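Local coordinates for protein nucleoside-diphosphate sugar epimerase (SulA family) (PDB 3OH8) that probably acts as an NAD(P)-dependent epimerase on nucleoside-diphosphate sugars, its Rossmann-type domain belonging to the epimerase/dehydratase family, at residues A[221-224]-A[225-228]; A[260-263]-A[264-267]. One frame throughout, in Å; residues are numbered along the deposited sequence.

Interaction 1: A[221-224]-A[225-228]; sequences HKEA and IRES
Ile225 N and Arg226 N reach back four residues to His221 O and Lys222 O at 3.0 Å and 2.9 Å, and Glu227 N does the same to Glu223 O, opening the helix with i to i+4 bonds. At the next step the backbone bond from Ser228 N to Ala224 O is weak, and Ser228 OG adds a second donor to that carbonyl: chi1 of 62° folds the hydroxyl back so that OG lies 3.0 Å from Ala224 O. A small polar serine suits such a place, since its hydroxyl can return to its own helix. Glu223 has CG anti to its backbone N (chi1 -172°) and then bends at chi2, which brings OE2 to the edge of the Arg226 guanidinium, 3.4 Å from NH1, in a long salt bridge with the two planes nearly coplanar. Ile225 lays CD1 against His221 CB at 3.7 Å, while its side chain also touches Val281; Lys222 turns its ammonium to Glu280, so an apolar and a charged residue both face helix 277-287. These are the first turns of a surface helix, 222-242 of the Rossmann-type domain, with an i to i+3 Glu-Arg pair on its exposed side.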
loop_
_atom_site.group_PDB
_atom_site.type_symbol
_atom_site.label_atom_id
_atom_site.label_comp_id
_atom_site.label_asym_id
_atom_site.label_seq_id
_atom_site.Cartn_x
_atom_site.Cartn_y
_atom_site.Cartn_z
ATOM N N HIS A 221 -7.717 -29.937 -5.036
ATOM C CA HIS A 221 -8.323 -28.703 -4.530
ATOM C C HIS A 221 -9.400 -28.128 -5.451
ATOM O O HIS A 221 -9.952 -27.062 -5.168
ATOM C CB HIS A 221 -7.244 -27.631 -4.335
ATOM C CG HIS A 221 -6.445 -27.788 -3.081
ATOM N ND1 HIS A 221 -5.438 -28.720 -2.949
ATOM C CD2 HIS A 221 -6.493 -27.115 -1.907
ATOM C CE1 HIS A 221 -4.907 -28.623 -1.744
ATOM N NE2 HIS A 221 -5.529 -27.657 -1.092
ATOM N N LYS A 222 -9.684 -28.821 -6.549
ATOM C CA LYS A 222 -10.510 -28.249 -7.616
ATOM C C LYS A 222 -11.849 -27.671 -7.146
ATOM O O LYS A 222 -12.141 -26.499 -7.376
ATOM C CB LYS A 222 -10.740 -29.254 -8.753
ATOM C CG LYS A 222 -10.809 -28.586 -10.123
ATOM C CD LYS A 222 -11.763 -29.296 -11.073
ATOM C CE LYS A 222 -11.816 -28.597 -12.433
ATOM N NZ LYS A 222 -10.506 -28.644 -13.150
ATOM N N GLU A 223 -12.665 -28.496 -6.502
ATOM C CA GLU A 223 -13.985 -28.049 -6.073
ATOM C C GLU A 223 -13.887 -26.874 -5.092
ATOM O O GLU A 223 -14.562 -25.856 -5.258
ATOM C CB GLU A 223 -14.793 -29.220 -5.487
ATOM C CG GLU A 223 -16.257 -28.907 -5.194
ATOM C CD GLU A 223 -16.992 -28.259 -6.364
ATOM O OE1 GLU A 223 -16.536 -28.377 -7.526
ATOM O OE2 GLU A 223 -18.037 -27.622 -6.114
ATOM N N ALA A 224 -13.037 -27.008 -4.081
ATOM C CA ALA A 224 -12.829 -25.929 -3.118
ATOM C C ALA A 224 -12.522 -24.597 -3.797
ATOM O O ALA A 224 -12.986 -23.550 -3.352
ATOM C CB ALA A 224 -11.706 -26.286 -2.148
ATOM N N ILE A 225 -11.727 -24.636 -4.863
ATOM C CA ILE A 225 -11.332 -23.412 -5.556
ATOM C C ILE A 225 -12.454 -22.897 -6.448
ATOM O O ILE A 225 -12.634 -21.692 -6.625
ATOM C CB ILE A 225 -10.062 -23.636 -6.402
ATOM C CG1 ILE A 225 -8.838 -23.737 -5.488
ATOM C CG2 ILE A 225 -9.885 -22.512 -7.419
ATOM C CD1 ILE A 225 -7.646 -24.422 -6.129
ATOM N N ARG A 226 -13.214 -23.826 -7.004
ATOM C CA ARG A 226 -14.344 -23.473 -7.832
ATOM C C ARG A 226 -15.368 -22.713 -6.990
ATOM O O ARG A 226 -15.980 -21.737 -7.442
ATOM C CB ARG A 226 -14.962 -24.743 -8.410
ATOM C CG ARG A 226 -15.721 -24.523 -9.687
ATOM C CD ARG A 226 -16.329 -25.809 -10.197
ATOM N NE ARG A 226 -17.605 -25.516 -10.836
ATOM C CZ ARG A 226 -18.782 -25.605 -10.226
ATOM N NH1 ARG A 226 -18.853 -26.009 -8.963
ATOM N NH2 ARG A 226 -19.886 -25.295 -10.884
ATOM N N GLU A 227 -15.539 -23.158 -5.752
ATOM C CA GLU A 227 -16.535 -22.574 -4.864
ATOM C C GLU A 227 -16.076 -21.248 -4.235
ATOM O O GLU A 227 -16.899 -20.403 -3.897
ATOM C CB GLU A 227 -16.940 -23.601 -3.793
ATOM C CG GLU A 227 -17.396 -24.939 -4.383
ATOM C CD GLU A 227 -17.746 -25.988 -3.327
ATOM O OE1 GLU A 227 -17.681 -25.679 -2.117
ATOM O OE2 GLU A 227 -18.093 -27.130 -3.720
ATOM N N SER A 228 -14.770 -21.059 -4.084
ATOM C CA SER A 228 -14.275 -19.855 -3.424
ATOM C C SER A 228 -13.869 -18.776 -4.424
ATOM O O SER A 228 -14.018 -17.586 -4.148
ATOM C CB SER A 228 -13.102 -20.184 -2.492
ATOM O OG SER A 228 -11.997 -20.712 -3.215
#

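Interaction 2: A[260-263]-A[264-267]; sequences HDRG and DEIL
A type II' beta turn from Arg262 to Glu265 takes the chain round a corner here, and a salt bridge between the residues at its two ends clasps it. Glu265 N donates to Arg262 O at 3.3 Å, the closing bond of the turn, tilted out of the carbonyl plane. Gly263 occupies the second position with a positive phi of 65°, which glycine, having no CB, adopts readily. Just before it, Asp261 OD1 accepts from Gly263 N at 3.1 Å, forming an Asx turn that leads into the beta turn.

Arg262 grips the Glu265 carboxylate side-on, one nitrogen to each oxygen: NE meets OE1 at 2.9 Å in a nearly straight bond, and NH2 meets OE2 at 3.1 Å. OE1 lies in the guanidinium plane, yet NE approaches it from above the carboxylate, the two planes being 52° apart. Bends at chi2 and chi3 carry the arginine away from the tip of the turn and across to the side of Glu265 and Leu267, whereas Glu265 stays extended. The turn thus joins two short, weakly bonded strands, 261-263 and 265-267, which go to different sheets or faces and whose segment axes make an angle of 124°; the second pairs in parallel with strand 412-415.

Leu267 CD2 sits over the centre of one guanidinium face, 3.8 Å from Arg262 CZ, a buried methyl suited to the apolar face of a group whose edge carries the polar bonds. NH1 of Arg262 donates to the carbonyls of Tyr258 and Glu272, anchoring the guanidinium to flanking loops. One water bridges Gly263 O and Glu265 O, 2.7 Å from the latter.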
loop_
_atom_site.group_PDB
_atom_site.type_symbol
_atom_site.label_atom_id
_atom_site.label_comp_id
_atom_site.label_asym_id
_atom_site.label_seq_id
_atom_site.Cartn_x
_atom_site.Cartn_y
_atom_site.Cartn_z
ATOM N N HIS A 260 3.327 -22.608 -13.150
ATOM C CA HIS A 260 4.231 -22.439 -12.022
ATOM C C HIS A 260 5.688 -22.328 -12.467
ATOM O O HIS A 260 6.509 -21.740 -11.768
ATOM C CB HIS A 260 4.029 -23.550 -10.974
ATOM C CG HIS A 260 4.706 -24.843 -11.306
ATOM N ND1 HIS A 260 5.927 -25.201 -10.774
ATOM C CD2 HIS A 260 4.327 -25.874 -12.097
ATOM C CE1 HIS A 260 6.274 -26.392 -11.230
ATOM N NE2 HIS A 260 5.319 -26.823 -12.034
ATOM N N ASP A 261 6.002 -22.852 -13.648
ATOM C CA ASP A 261 7.400 -22.931 -14.064
ATOM C C ASP A 261 7.580 -22.800 -15.575
ATOM O O ASP A 261 7.290 -23.739 -16.313
ATOM C CB ASP A 261 7.980 -24.261 -13.571
ATOM C CG ASP A 261 9.455 -24.426 -13.894
ATOM O OD1 ASP A 261 10.055 -23.531 -14.533
ATOM O OD2 ASP A 261 10.013 -25.471 -13.497
ATOM N N ARG A 262 8.069 -21.637 -16.026
ATOM C CA ARG A 262 8.335 -21.397 -17.456
ATOM C C ARG A 262 9.825 -21.169 -17.768
ATOM O O ARG A 262 10.177 -20.699 -18.849
ATOM C CB ARG A 262 7.517 -20.209 -17.990
ATOM C CG ARG A 262 6.002 -20.438 -18.052
ATOM C CD ARG A 262 5.591 -21.280 -19.261
ATOM N NE ARG A 262 5.359 -20.483 -20.464
ATOM C CZ ARG A 262 4.188 -19.949 -20.808
ATOM N NH1 ARG A 262 3.119 -20.108 -20.030
ATOM N NH2 ARG A 262 4.085 -19.256 -21.938
ATOM N N GLY A 263 10.698 -21.503 -16.826
ATOM C CA GLY A 263 12.128 -21.402 -17.066
ATOM C C GLY A 263 12.598 -19.972 -17.275
ATOM O O GLY A 263 12.297 -19.082 -16.473
ATOM N N ASP A 264 13.334 -19.747 -18.360
ATOM C CA ASP A 264 13.880 -18.428 -18.646
ATOM C C ASP A 264 13.027 -17.630 -19.626
ATOM O O ASP A 264 13.412 -16.538 -20.035
ATOM C CB ASP A 264 15.309 -18.543 -19.168
ATOM C CG ASP A 264 16.291 -18.997 -18.099
ATOM O OD1 ASP A 264 15.965 -18.907 -16.896
ATOM O OD2 ASP A 264 17.400 -19.438 -18.469
ATOM N N GLU A 265 11.868 -18.169 -19.992
ATOM C CA GLU A 265 10.982 -17.479 -20.921
ATOM C C GLU A 265 10.433 -16.213 -20.275
ATOM O O GLU A 265 9.934 -16.248 -19.150
ATOM C CB GLU A 265 9.826 -18.385 -21.335
ATOM C CG GLU A 265 8.852 -17.728 -22.290
ATOM C CD GLU A 265 7.627 -18.580 -22.526
ATOM O OE1 GLU A 265 7.619 -19.731 -22.046
ATOM O OE2 GLU A 265 6.676 -18.109 -23.189
ATOM N N ILE A 266 10.552 -15.094 -20.980
ATOM C CA ILE A 266 10.059 -13.827 -20.468
ATOM C C ILE A 266 8.556 -13.796 -20.682
ATOM O O ILE A 266 8.084 -13.894 -21.810
ATOM C CB ILE A 266 10.707 -12.642 -21.195
ATOM C CG1 ILE A 266 12.186 -12.528 -20.806
ATOM C CG2 ILE A 266 9.974 -11.354 -20.875
ATOM C CD1 ILE A 266 12.933 -11.438 -21.545
ATOM N N LEU A 267 7.804 -13.682 -19.596
ATOM C CA LEU A 267 6.346 -13.753 -19.675
ATOM C C LEU A 267 5.701 -12.372 -19.776
ATOM O O LEU A 267 5.876 -11.516 -18.905
ATOM C CB LEU A 267 5.785 -14.520 -18.468
ATOM C CG LEU A 267 6.381 -15.926 -18.309
ATOM C CD1 LEU A 267 6.138 -16.469 -16.897
ATOM C CD2 LEU A 267 5.812 -16.870 -19.379
HETATM O O HOH W 1 9.112 -21.563 -21.428
HETATM O O HOH W 2 9.578 -17.789 -16.938
#

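Overall arrangement
Both contacts are local and lie in series within the epimerase/dehydratase domain, neither nested in the other nor crossing it. Following the chain, interaction 1 comes first, in the opening turns of helix 222-242, which packs beside helix 277-287. The helix leads to strand 248-254 of the central mixed sheet, and beyond that strand interaction 2 closes the tight loop between strands 261-263 and 265-267. There Asp264 reaches Trp336, and Leu267 bonds through its backbone to Arg414, tying the turn to the later part of the chain. The centres are 26 Å apart and the nearest atoms about 13 Å, so the two surface sites do not touch.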